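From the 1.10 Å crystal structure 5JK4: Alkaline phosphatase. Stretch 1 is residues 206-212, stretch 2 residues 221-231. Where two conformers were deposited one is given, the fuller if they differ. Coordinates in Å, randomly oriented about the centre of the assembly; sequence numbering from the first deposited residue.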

# COMPACT_ATOMS: atom_id res chain seq x y z
N GLY A 206 11.35 6.39 -1.39
CA GLY A 206 10.14 6.53 -2.16
C GLY A 206 10.19 5.86 -3.52
O GLY A 206 11.25 5.71 -4.15
N GLY A 207 9.01 5.48 -4.00
CA GLY A 207 8.92 4.80 -5.28
C GLY A 207 9.32 5.64 -6.48
O GLY A 207 9.83 5.10 -7.46
N SER A 208 9.08 6.95 -6.44
CA SER A 208 9.47 7.76 -7.59
C SER A 208 10.99 7.79 -7.77
O SER A 208 11.49 7.73 -8.90
CB SER A 208 8.83 9.14 -7.49
OG SER A 208 7.41 8.99 -7.45
N ALA A 209 11.74 7.79 -6.67
CA ALA A 209 13.19 7.70 -6.77
C ALA A 209 13.62 6.33 -7.29
O ALA A 209 14.60 6.22 -8.05
CB ALA A 209 13.83 7.97 -5.41
N LEU A 210 12.92 5.26 -6.89
CA LEU A 210 13.21 3.95 -7.44
C LEU A 210 12.97 3.94 -8.94
O LEU A 210 13.80 3.45 -9.72
CB LEU A 210 12.36 2.88 -6.75
CG LEU A 210 12.62 1.45 -7.24
CD1 LEU A 210 12.37 0.44 -6.13
CD2 LEU A 210 11.77 1.10 -8.44
N TYR A 211 11.84 4.52 -9.37
CA TYR A 211 11.51 4.59 -10.79
C TYR A 211 12.62 5.29 -11.57
O TYR A 211 13.09 4.78 -12.60
CB TYR A 211 10.15 5.31 -10.95
CG TYR A 211 9.81 5.53 -12.40
CD1 TYR A 211 9.16 4.55 -13.13
CD2 TYR A 211 10.17 6.70 -13.04
CE1 TYR A 211 8.89 4.73 -14.46
CE2 TYR A 211 9.90 6.88 -14.37
CZ TYR A 211 9.26 5.89 -15.08
OH TYR A 211 9.00 6.07 -16.42
N ASN A 212 13.06 6.45 -11.10
CA ASN A 212 14.11 7.15 -11.83
C ASN A 212 15.42 6.38 -11.82
O ASN A 212 16.18 6.44 -12.79
CB ASN A 212 14.31 8.56 -11.29
CG ASN A 212 13.19 9.51 -11.69
OD1 ASN A 212 12.44 9.25 -12.63
ND2 ASN A 212 13.10 10.62 -11.00
N VAL A 221 15.51 -3.37 -13.74
CA VAL A 221 14.10 -3.69 -13.53
C VAL A 221 13.79 -3.26 -12.10
O VAL A 221 14.63 -3.37 -11.21
CB VAL A 221 13.83 -5.20 -13.68
CG1 VAL A 221 12.37 -5.52 -13.46
CG2 VAL A 221 14.30 -5.75 -15.01
N GLY A 222 12.57 -2.78 -11.87
CA GLY A 222 12.13 -2.44 -10.53
C GLY A 222 10.66 -2.73 -10.32
O GLY A 222 10.04 -3.46 -11.10
N TYR A 223 10.11 -2.18 -9.24
CA TYR A 223 8.70 -2.34 -8.93
C TYR A 223 8.20 -1.05 -8.30
O TYR A 223 8.88 -0.47 -7.45
CB TYR A 223 8.48 -3.55 -8.01
CG TYR A 223 9.21 -3.48 -6.67
CD1 TYR A 223 10.49 -3.99 -6.53
CD2 TYR A 223 8.59 -2.95 -5.54
CE1 TYR A 223 11.15 -3.94 -5.31
CE2 TYR A 223 9.26 -2.88 -4.32
CZ TYR A 223 10.55 -3.39 -4.22
OH TYR A 223 11.23 -3.34 -3.02
N VAL A 224 7.03 -0.58 -8.74
CA VAL A 224 6.53 0.70 -8.26
C VAL A 224 5.03 0.76 -8.47
O VAL A 224 4.48 0.13 -9.38
CB VAL A 224 7.27 1.87 -8.96
CG1 VAL A 224 6.86 2.02 -10.42
CG2 VAL A 224 7.08 3.16 -8.19
N GLY A 225 4.36 1.54 -7.63
CA GLY A 225 2.96 1.82 -7.86
C GLY A 225 2.74 2.52 -9.18
O GLY A 225 3.66 3.10 -9.76
N PRO A 226 1.49 2.49 -9.66
CA PRO A 226 1.21 2.92 -11.04
C PRO A 226 1.18 4.43 -11.26
O PRO A 226 1.32 4.86 -12.41
CB PRO A 226 -0.17 2.30 -11.30
CG PRO A 226 -0.81 2.26 -9.93
CD PRO A 226 0.32 1.88 -9.02
N ASP A 227 0.94 5.23 -10.23
CA ASP A 227 0.69 6.65 -10.46
C ASP A 227 1.88 7.33 -11.15
O ASP A 227 1.69 8.15 -12.06
CB ASP A 227 0.30 7.31 -9.12
CG ASP A 227 -0.37 8.67 -9.24
OD1 ASP A 227 -0.65 9.14 -10.37
OD2 ASP A 227 -0.62 9.27 -8.16
N VAL A 228 3.12 6.99 -10.76
CA VAL A 228 4.30 7.64 -11.34
C VAL A 228 4.64 7.16 -12.74
O VAL A 228 5.48 7.77 -13.43
CB VAL A 228 5.55 7.48 -10.44
CG1 VAL A 228 6.17 6.09 -10.58
CG2 VAL A 228 6.58 8.57 -10.74
N ILE A 229 4.05 6.05 -13.18
CA ILE A 229 4.38 5.50 -14.49
C ILE A 229 3.83 6.44 -15.55
O ILE A 229 2.62 6.74 -15.53
CB ILE A 229 3.77 4.10 -14.64
CG1 ILE A 229 4.36 3.10 -13.64
CG2 ILE A 229 3.97 3.61 -16.06
CD1 ILE A 229 5.84 2.86 -13.80
N PRO A 230 4.63 6.89 -16.51
CA PRO A 230 4.06 7.77 -17.53
C PRO A 230 3.04 7.08 -18.41
O PRO A 230 2.00 7.68 -18.71
CB PRO A 230 5.29 8.29 -18.29
CG PRO A 230 6.41 7.44 -17.90
CD PRO A 230 6.09 6.74 -16.63
N SER A 231 3.27 5.82 -18.78
CA SER A 231 2.30 5.04 -19.54
C SER A 231 2.28 3.59 -19.07
O SER A 231 3.28 2.87 -19.22
CB SER A 231 2.62 5.06 -21.03
OG SER A 231 1.77 4.14 -21.67

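No hydrogen bond crosses between these stretches; the helix starting at G207 meets the later segment by packing alone, burying about 400 Å² in total. V221 opens stretch 2 with its side chain pointing away and adds nothing. At G222 the chain comes close to the helix: L210 CD2 lies 4.1 Å from G222 CA, and an ideally placed CB on G222 would fall 2.8 Å from L210 CD2, a clash, so glycine leaves the leucine its space. L210, with chi1 in t, also places CD2 3.4 Å from the carbonyl O of Y223. The Y223 side chain points away, and its OH finds a hydrogen bond elsewhere in the structure, but its backbone N is buried without a partner, a small polar cost of the tight fit.

V224 points toward the helix and serves two neighbours. Its CG2 approaches G207 O at 3.4 Å, while CG1 lies 4.4 Å from Y211 CD1. The first approach depends on G207 being glycine, since an ideally placed CB on G207 would fall 3.0 Å from V224 CG2. That same G207 O accepts the helical bond from Y211 N at 2.8 Å, so its hydrogen-bonding need is met within the helix.

G225 to D227 stay out of contact as the chain enters the type I turn from P226 to I229, closed by I229 N to P226 O at 3.1 Å. The turn delivers V228, whose CG1 packs 4.1 Å from Y211 CB and whose CG2 lies 3.4 Å from S208 OG. I229 starts away from the helix, yet its side chain returns to set CD1 3.6 Å from Y211 CE1. Finally, P230 CD sits 3.0 Å from Y211 OH and 3.6 Å from Y211 CZ. The rule is one long aromatic side chain, reaching from V224 to P230, lined by compact aliphatic groups.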